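Local coordinates for histone fold protein (Methanopyrus kandleri, PDB 1F1E) that is an archaeal histone that carries two histone folds in one chain, pairs with a second copy of itself and probably binds and packages DNA, at residues T37-V42 with D106-L111; L70-V75 with C113-E118; E117-K122 with K142-S147. All coordinates share one frame; numbering follows the deposited sequence.

Contact 1. Residues T37-V42 with D106-L111; sequences TMAEYV and DLYNKL
Tyr108 reaches from helix 102-129 to helix 25-51 and gives its phenol proton to the backbone of Ala39, with OH 2.7 Å from Ala39 O. The two segments run in roughly opposite directions, their axes at 140°; these axes stay 10.9 Å apart, and Tyr108 bridges much of that gap. CG of Tyr108 is anti to the backbone N (chi1 171°), which starts the ring off toward helix 25-51. Its hydroxyl lies above the carbonyl plane of Ala39, 47° out of it, while Ala39 O itself sits at the ring's edge. At that edge too is Val42, whose CG1 approaches Tyr108 CE1 to 3.6 Å. The same methyl turns to Leu111 and comes within 3.7 Å of its CD2, so one branch of Val42 packs against two residues a helical turn apart. Leu63 of helix 60-70, with Val88 and Ile91 of helix 85-94, also packs against Tyr108. A phenylalanine in place of Tyr108 would probably leave Ala39 O without this side-chain donor. The chemistry implies that the long helices of the two histone-like regions meet in a largely apolar core in which the buried phenol still finds an acceptor in the opposing backbone.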
loop_
_atom_site.group_PDB
_atom_site.type_symbol
_atom_site.label_atom_id
_atom_site.label_comp_id
_atom_site.label_asym_id
_atom_site.label_seq_id
_atom_site.Cartn_x
_atom_site.Cartn_y
_atom_site.Cartn_z
ATOM N N THR A 37 10.940 -10.199 1.764
ATOM C CA THR A 37 9.492 -10.339 1.625
ATOM C C THR A 37 8.887 -9.144 0.914
ATOM O O THR A 37 8.046 -9.300 0.036
ATOM C CB THR A 37 8.880 -10.480 3.038
ATOM O OG1 THR A 37 9.250 -11.747 3.570
ATOM C CG2 THR A 37 7.379 -10.444 3.016
HETATM N N MSE A 38 9.385 -7.916 1.278
HETATM C CA MSE A 38 8.969 -6.713 0.574
HETATM C C MSE A 38 9.368 -6.752 -0.885
HETATM O O MSE A 38 8.579 -6.399 -1.744
HETATM C CB MSE A 38 9.526 -5.471 1.259
HETATM C CG MSE A 38 9.163 -4.204 0.576
HETATM SE SE MSE A 38 10.295 -3.669 -0.733
HETATM C CE MSE A 38 11.784 -3.289 0.157
ATOM N N ALA A 39 10.574 -7.166 -1.182
ATOM C CA ALA A 39 11.012 -7.243 -2.565
ATOM C C ALA A 39 10.123 -8.175 -3.355
ATOM O O ALA A 39 9.763 -7.900 -4.514
ATOM C CB ALA A 39 12.473 -7.655 -2.661
ATOM N N GLU A 40 9.750 -9.320 -2.757
ATOM C CA GLU A 40 8.881 -10.269 -3.433
ATOM C C GLU A 40 7.493 -9.701 -3.636
ATOM O O GLU A 40 6.896 -9.881 -4.702
ATOM C CB GLU A 40 8.896 -11.581 -2.632
ATOM C CG GLU A 40 8.011 -12.630 -3.230
ATOM C CD GLU A 40 8.300 -14.039 -2.770
ATOM O OE1 GLU A 40 9.114 -14.209 -1.886
ATOM O OE2 GLU A 40 7.711 -14.923 -3.363
ATOM N N TYR A 41 6.967 -9.036 -2.637
ATOM C CA TYR A 41 5.695 -8.392 -2.703
ATOM C C TYR A 41 5.659 -7.384 -3.857
ATOM O O TYR A 41 4.739 -7.304 -4.639
ATOM C CB TYR A 41 5.396 -7.728 -1.341
ATOM C CG TYR A 41 4.341 -6.652 -1.465
ATOM C CD1 TYR A 41 2.983 -6.868 -1.526
ATOM C CD2 TYR A 41 4.739 -5.335 -1.488
ATOM C CE1 TYR A 41 2.116 -5.814 -1.631
ATOM C CE2 TYR A 41 3.881 -4.252 -1.601
ATOM C CZ TYR A 41 2.537 -4.528 -1.667
ATOM O OH TYR A 41 1.655 -3.461 -1.776
ATOM N N VAL A 42 6.733 -6.580 -3.958
ATOM C CA VAL A 42 6.840 -5.566 -4.990
ATOM C C VAL A 42 6.941 -6.232 -6.347
ATOM O O VAL A 42 6.321 -5.804 -7.304
ATOM C CB VAL A 42 7.991 -4.604 -4.763
ATOM C CG1 VAL A 42 8.127 -3.648 -5.913
ATOM C CG2 VAL A 42 7.747 -3.811 -3.466
ATOM N N ASP A 106 15.984 -1.814 -13.653
ATOM C CA ASP A 106 16.642 -0.816 -12.863
ATOM C C ASP A 106 15.656 -0.061 -11.986
ATOM O O ASP A 106 16.043 0.320 -10.864
ATOM C CB ASP A 106 17.346 0.175 -13.784
ATOM C CG ASP A 106 18.546 -0.346 -14.482
ATOM O OD1 ASP A 106 19.004 -1.440 -14.103
ATOM O OD2 ASP A 106 19.066 0.376 -15.364
ATOM N N LEU A 107 14.482 0.233 -12.498
ATOM C CA LEU A 107 13.518 0.985 -11.663
ATOM C C LEU A 107 12.976 0.106 -10.562
ATOM O O LEU A 107 12.764 0.636 -9.453
ATOM C CB LEU A 107 12.464 1.675 -12.525
ATOM C CG LEU A 107 11.532 2.596 -11.709
ATOM C CD1 LEU A 107 12.283 3.654 -10.947
ATOM C CD2 LEU A 107 10.569 3.195 -12.732
ATOM N N TYR A 108 12.771 -1.177 -10.795
ATOM C CA TYR A 108 12.411 -2.086 -9.691
ATOM C C TYR A 108 13.491 -2.082 -8.616
ATOM O O TYR A 108 13.207 -1.998 -7.405
ATOM C CB TYR A 108 12.222 -3.471 -10.278
ATOM C CG TYR A 108 12.071 -4.502 -9.175
ATOM C CD1 TYR A 108 10.931 -4.582 -8.399
ATOM C CD2 TYR A 108 13.076 -5.364 -8.887
ATOM C CE1 TYR A 108 10.854 -5.532 -7.407
ATOM C CE2 TYR A 108 13.034 -6.318 -7.896
ATOM C CZ TYR A 108 11.880 -6.384 -7.131
ATOM O OH TYR A 108 11.834 -7.312 -6.166
ATOM N N ASN A 109 14.766 -2.158 -9.055
ATOM C CA ASN A 109 15.867 -2.098 -8.113
ATOM C C ASN A 109 15.867 -0.786 -7.329
ATOM O O ASN A 109 15.931 -0.831 -6.081
ATOM C CB ASN A 109 17.166 -2.277 -8.911
ATOM C CG ASN A 109 18.291 -2.883 -8.131
ATOM O OD1 ASN A 109 18.250 -3.118 -6.942
ATOM N ND2 ASN A 109 19.353 -3.147 -8.903
ATOM N N LYS A 110 15.731 0.337 -8.010
ATOM C CA LYS A 110 15.658 1.610 -7.266
ATOM C C LYS A 110 14.476 1.659 -6.340
ATOM O O LYS A 110 14.582 2.177 -5.241
ATOM C CB LYS A 110 15.556 2.767 -8.285
ATOM C CG LYS A 110 16.872 3.034 -8.982
ATOM C CD LYS A 110 16.632 4.448 -9.980
ATOM N N LEU A 111 13.345 1.086 -6.724
ATOM C CA LEU A 111 12.185 1.087 -5.858
ATOM C C LEU A 111 12.464 0.293 -4.596
ATOM O O LEU A 111 12.143 0.773 -3.514
ATOM C CB LEU A 111 11.014 0.510 -6.643
ATOM C CG LEU A 111 9.663 0.380 -5.939
ATOM C CD1 LEU A 111 9.239 1.687 -5.269
ATOM C CD2 LEU A 111 8.571 -0.114 -6.868
#

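Contact 2. Residues L70-V75 with C113-E118; sequences LMVEGV and CRATEE
Glu73 is held by both ends of its backbone. Its carbonyl oxygen takes an almost straight bond from Arg114, with NE 2.6 Å from Glu73 O at an N-H...O angle of 176° and the oxygen in the guanidinium plane; Arg114 NH2 adds a weak second bond. Its amide gives a hydrogen to Glu118, N to OE1 3.1 Å, met on the syn side of the carboxylate. Beside this pair, buried Val72 sets its CG1 3.8 Å from Arg114 CG as the two side chains slide past each other in opposite directions. Val75 CG2 lies 4.1 Å from Arg114 CG.

Further out, the helix fixes its own polar groups. Arg114 NH1 forms a salt bridge to Glu117 OE1 at 2.7 Å, and another to Glu121, while Glu118 CB covers one guanidinium face. The chain of Arg114 bends at chi2 (62°), which turns CD aside toward the carbonyls of Glu73 and Gly74. Glu118 OE2 pairs with Lys150 of the second subunit, so one carboxylate serves both the loop and the dimer.

In the loop segment, Met71, the first residue to leave helical phi/psi after helix 60-70, has the positive phi of a Schellman motif, and Val72 and Glu73 then run extended. This is the start of the connection between two histone folds in tandem, laid across the long helix 102-129.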
loop_
_atom_site.group_PDB
_atom_site.type_symbol
_atom_site.label_atom_id
_atom_site.label_comp_id
_atom_site.label_asym_id
_atom_site.label_seq_id
_atom_site.Cartn_x
_atom_site.Cartn_y
_atom_site.Cartn_z
ATOM N N LEU A 70 2.487 2.923 -3.716
ATOM C CA LEU A 70 3.088 2.720 -2.410
ATOM C C LEU A 70 3.589 4.021 -1.780
ATOM O O LEU A 70 3.991 3.990 -0.591
ATOM C CB LEU A 70 4.269 1.734 -2.537
ATOM C CG LEU A 70 3.818 0.344 -3.011
ATOM C CD1 LEU A 70 5.017 -0.515 -3.346
ATOM C CD2 LEU A 70 2.982 -0.303 -1.901
HETATM N N MSE A 71 3.594 5.084 -2.538
HETATM C CA MSE A 71 3.982 6.422 -2.078
HETATM C C MSE A 71 5.448 6.408 -1.601
HETATM O O MSE A 71 5.854 7.088 -0.698
HETATM C CB MSE A 71 3.072 7.039 -1.065
HETATM C CG MSE A 71 1.635 7.283 -1.629
HETATM SE SE MSE A 71 0.518 7.605 -0.211
HETATM C CE MSE A 71 0.488 5.913 0.418
ATOM N N VAL A 72 6.300 5.673 -2.300
ATOM C CA VAL A 72 7.729 5.693 -2.045
ATOM C C VAL A 72 8.303 6.938 -2.720
ATOM O O VAL A 72 8.116 7.172 -3.936
ATOM C CB VAL A 72 8.384 4.418 -2.592
ATOM C CG1 VAL A 72 9.876 4.395 -2.388
ATOM C CG2 VAL A 72 7.771 3.169 -1.915
ATOM N N GLU A 73 8.937 7.873 -2.014
ATOM C CA GLU A 73 9.436 9.099 -2.566
ATOM C C GLU A 73 10.864 8.916 -3.050
ATOM O O GLU A 73 11.527 8.104 -2.406
ATOM C CB GLU A 73 9.454 10.268 -1.560
ATOM C CG GLU A 73 8.117 10.435 -0.926
ATOM C CD GLU A 73 7.273 11.423 -1.736
ATOM O OE1 GLU A 73 7.786 12.305 -2.455
ATOM O OE2 GLU A 73 6.055 11.241 -1.609
ATOM N N GLY A 74 11.149 9.691 -4.067
ATOM C CA GLY A 74 12.518 9.808 -4.552
ATOM C C GLY A 74 13.049 8.549 -5.194
ATOM O O GLY A 74 14.263 8.335 -5.095
ATOM N N VAL A 75 12.199 7.763 -5.823
ATOM C CA VAL A 75 12.680 6.534 -6.399
ATOM C C VAL A 75 13.553 6.787 -7.624
ATOM O O VAL A 75 14.665 6.246 -7.797
ATOM C CB VAL A 75 11.492 5.596 -6.760
ATOM C CG1 VAL A 75 12.051 4.398 -7.531
ATOM C CG2 VAL A 75 10.783 5.219 -5.489
ATOM N N CYS A 113 15.262 -0.597 -3.246
ATOM C CA CYS A 113 16.339 -0.026 -2.452
ATOM C C CYS A 113 15.904 1.285 -1.789
ATOM O O CYS A 113 16.190 1.432 -0.593
ATOM C CB CYS A 113 17.572 0.149 -3.314
ATOM S SG CYS A 113 18.293 -1.396 -3.879
ATOM N N ARG A 114 15.245 2.133 -2.562
ATOM C CA ARG A 114 14.768 3.366 -1.979
ATOM C C ARG A 114 13.758 3.067 -0.883
ATOM O O ARG A 114 13.747 3.706 0.169
ATOM C CB ARG A 114 14.145 4.267 -3.012
ATOM C CG ARG A 114 13.495 5.518 -2.470
ATOM C CD ARG A 114 14.470 6.456 -1.741
ATOM N NE ARG A 114 13.705 7.443 -1.060
ATOM C CZ ARG A 114 13.910 8.057 0.090
ATOM N NH1 ARG A 114 14.988 7.799 0.789
ATOM N NH2 ARG A 114 13.018 8.929 0.523
ATOM N N ALA A 115 12.891 2.054 -1.059
ATOM C CA ALA A 115 11.921 1.694 -0.050
ATOM C C ALA A 115 12.616 1.234 1.220
ATOM O O ALA A 115 12.213 1.578 2.333
ATOM C CB ALA A 115 10.974 0.648 -0.549
ATOM N N THR A 116 13.716 0.526 1.075
ATOM C CA THR A 116 14.493 0.075 2.227
ATOM C C THR A 116 15.163 1.264 2.960
ATOM O O THR A 116 15.065 1.311 4.174
ATOM C CB THR A 116 15.528 -0.945 1.754
ATOM O OG1 THR A 116 14.888 -2.070 1.198
ATOM C CG2 THR A 116 16.345 -1.504 2.909
ATOM N N GLU A 117 15.754 2.169 2.194
ATOM C CA GLU A 117 16.326 3.372 2.753
ATOM C C GLU A 117 15.279 4.202 3.464
ATOM O O GLU A 117 15.467 4.701 4.559
ATOM C CB GLU A 117 16.957 4.156 1.598
ATOM C CG GLU A 117 17.654 5.438 2.037
ATOM C CD GLU A 117 18.163 6.141 0.786
ATOM O OE1 GLU A 117 17.369 6.711 0.025
ATOM O OE2 GLU A 117 19.386 6.058 0.643
ATOM N N GLU A 118 14.113 4.333 2.852
ATOM C CA GLU A 118 13.005 5.058 3.456
ATOM C C GLU A 118 12.518 4.418 4.758
ATOM O O GLU A 118 12.194 5.093 5.745
ATOM C CB GLU A 118 11.863 5.168 2.481
ATOM C CG GLU A 118 10.835 6.189 2.803
ATOM C CD GLU A 118 9.918 6.211 1.564
ATOM O OE1 GLU A 118 9.767 7.243 0.901
ATOM O OE2 GLU A 118 9.374 5.118 1.307
#

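Contact 3. Residues E117-K122 with K142-S147; sequences EELGEK and KAITYS
Leu119 and Lys122 project from helix 102-129 onto Ala143, Ile144, Tyr146 and Ser147 of helix 137-147, the packing of a long central helix against the short helix that follows it in the histone fold. The segment axes approach to 9.1 Å at 112°, and Lys122 and Ala143 bring the backbones nearest.

The apolar part centres on Ala143. Its CB lies 3.8 Å from Leu119 CD1 and is just as near to Lys122 CG, so the small methyl fits between a branched side chain and the aliphatic stem of a lysine. Leu119 CD1 does most of the work on its side: besides Ala143 it meets Ile144 CG1 at 3.9 Å, and the side chains of these two cross obliquely. Phe34 of helix 25-51 touches both Leu119 and Ile144, which joins this layer to the other long helix of the chain.

The aromatic part is a CH-pi contact. Lys122 bends at chi2 (67°), then runs extended past Tyr146, with CE 4.2 Å from the ring centroid and off-centre. Its amine goes on to a salt bridge with Glu125, so the chain is held at the tip as well as along its methylenes.

No hydrogen bond crosses between the segments. The backbones of Tyr146 and Ser147 bond to the second subunit, and the side chain of Tyr146 packs on Thr145 there, which sets this short helix at the dimer interface. Ala143 O accepts two bonds from Ser147, from N at 2.9 Å and from OG at 2.7 Å, reaching it from opposite faces of the carbonyl plane, and that same OG has Leu119 CD1 against it at 3.6 Å.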
loop_
_atom_site.group_PDB
_atom_site.type_symbol
_atom_site.label_atom_id
_atom_site.label_comp_id
_atom_site.label_asym_id
_atom_site.label_seq_id
_atom_site.Cartn_x
_atom_site.Cartn_y
_atom_site.Cartn_z
ATOM N N GLU A 117 15.754 2.169 2.194
ATOM C CA GLU A 117 16.326 3.372 2.753
ATOM C C GLU A 117 15.279 4.202 3.464
ATOM O O GLU A 117 15.467 4.701 4.559
ATOM C CB GLU A 117 16.957 4.156 1.598
ATOM C CG GLU A 117 17.654 5.438 2.037
ATOM C CD GLU A 117 18.163 6.141 0.786
ATOM O OE1 GLU A 117 17.369 6.711 0.025
ATOM O OE2 GLU A 117 19.386 6.058 0.643
ATOM N N GLU A 118 14.113 4.333 2.852
ATOM C CA GLU A 118 13.005 5.058 3.456
ATOM C C GLU A 118 12.518 4.418 4.758
ATOM O O GLU A 118 12.194 5.093 5.745
ATOM C CB GLU A 118 11.863 5.168 2.481
ATOM C CG GLU A 118 10.835 6.189 2.803
ATOM C CD GLU A 118 9.918 6.211 1.564
ATOM O OE1 GLU A 118 9.767 7.243 0.901
ATOM O OE2 GLU A 118 9.374 5.118 1.307
ATOM N N LEU A 119 12.557 3.103 4.739
ATOM C CA LEU A 119 12.268 2.415 6.015
ATOM C C LEU A 119 13.269 2.763 7.094
ATOM O O LEU A 119 12.886 2.931 8.262
ATOM C CB LEU A 119 12.241 0.927 5.745
ATOM C CG LEU A 119 11.613 0.039 6.805
ATOM C CD1 LEU A 119 10.083 0.271 6.843
ATOM C CD2 LEU A 119 12.044 -1.394 6.613
ATOM N N GLY A 120 14.534 2.868 6.727
ATOM C CA GLY A 120 15.559 3.250 7.668
ATOM C C GLY A 120 15.297 4.663 8.174
ATOM O O GLY A 120 15.423 5.010 9.344
ATOM N N GLU A 121 14.882 5.564 7.290
ATOM C CA GLU A 121 14.557 6.908 7.750
ATOM C C GLU A 121 13.425 6.907 8.756
ATOM O O GLU A 121 13.424 7.626 9.764
ATOM C CB GLU A 121 14.140 7.783 6.581
ATOM C CG GLU A 121 15.218 8.031 5.576
ATOM C CD GLU A 121 14.765 8.756 4.325
ATOM O OE1 GLU A 121 15.579 8.838 3.396
ATOM O OE2 GLU A 121 13.648 9.356 4.273
ATOM N N LYS A 122 12.380 6.137 8.492
ATOM C CA LYS A 122 11.260 6.083 9.372
ATOM C C LYS A 122 11.644 5.460 10.718
ATOM O O LYS A 122 11.232 5.931 11.786
ATOM C CB LYS A 122 10.103 5.304 8.703
ATOM C CG LYS A 122 8.782 5.435 9.509
ATOM C CD LYS A 122 8.256 6.849 9.470
ATOM C CE LYS A 122 6.930 7.094 10.145
ATOM N NZ LYS A 122 6.744 8.582 10.006
ATOM N N LYS A 142 7.818 -0.812 13.947
ATOM C CA LYS A 142 6.840 0.276 13.827
ATOM C C LYS A 142 6.888 0.944 12.462
ATOM O O LYS A 142 5.871 1.277 11.847
ATOM C CB LYS A 142 7.136 1.331 14.910
ATOM C CG LYS A 142 6.747 1.104 16.346
ATOM C CD LYS A 142 7.257 2.312 17.140
ATOM C CE LYS A 142 7.020 2.387 18.629
ATOM N NZ LYS A 142 7.504 3.700 19.181
ATOM N N ALA A 143 8.153 1.090 11.944
ATOM C CA ALA A 143 8.293 1.628 10.607
ATOM C C ALA A 143 7.631 0.773 9.530
ATOM O O ALA A 143 6.961 1.284 8.614
ATOM C CB ALA A 143 9.766 1.845 10.281
ATOM N N ILE A 144 7.773 -0.557 9.655
ATOM C CA ILE A 144 7.105 -1.485 8.746
ATOM C C ILE A 144 5.610 -1.358 8.831
ATOM O O ILE A 144 4.966 -1.257 7.791
ATOM C CB ILE A 144 7.641 -2.894 9.038
ATOM C CG1 ILE A 144 9.089 -3.112 8.621
ATOM C CG2 ILE A 144 6.756 -3.924 8.412
ATOM C CD1 ILE A 144 9.777 -4.322 9.201
ATOM N N THR A 145 5.111 -1.405 10.068
ATOM C CA THR A 145 3.652 -1.446 10.206
ATOM C C THR A 145 3.040 -0.163 9.681
ATOM O O THR A 145 2.021 -0.180 9.004
ATOM C CB THR A 145 3.341 -1.643 11.690
ATOM O OG1 THR A 145 3.584 -2.994 12.029
ATOM C CG2 THR A 145 1.882 -1.336 11.852
ATOM N N TYR A 146 3.683 0.957 10.004
ATOM C CA TYR A 146 3.135 2.251 9.662
ATOM C C TYR A 146 3.213 2.376 8.162
ATOM O O TYR A 146 2.238 2.631 7.470
ATOM C CB TYR A 146 3.918 3.330 10.386
ATOM C CG TYR A 146 3.366 4.703 10.225
ATOM C CD1 TYR A 146 3.708 5.465 9.098
ATOM C CD2 TYR A 146 2.534 5.306 11.173
ATOM C CE1 TYR A 146 3.232 6.736 8.905
ATOM C CE2 TYR A 146 2.028 6.565 10.993
ATOM C CZ TYR A 146 2.389 7.261 9.864
ATOM O OH TYR A 146 1.924 8.519 9.680
ATOM N N SER A 147 4.429 2.204 7.622
ATOM C CA SER A 147 4.610 2.556 6.248
ATOM C C SER A 147 4.032 1.619 5.195
ATOM O O SER A 147 3.792 2.078 4.078
ATOM C CB SER A 147 6.090 2.812 5.986
ATOM O OG SER A 147 6.806 1.618 5.976
#

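How the contacts relate
From the N terminus, helix 25-51 supplies the first half of contact 1, and 63 residues pass before helix 102-129 closes it. Contact 2 opens inside that span, at the end of helix 60-70, and closes just beyond it, so the two cross along the chain and touch in space, as where Leu107 meets Val75. Contact 3 follows contact 1 in series. Its first segment, 117-122, overlaps the second segment of contact 2 at Glu117 and Glu118, and it closes a loop of 19 residues. Helix 102-129 is common to all three, tying together the other long helix, the connection after helix 60-70 that links the two histone folds, and helix 137-147. All three have residues reaching the second subunit.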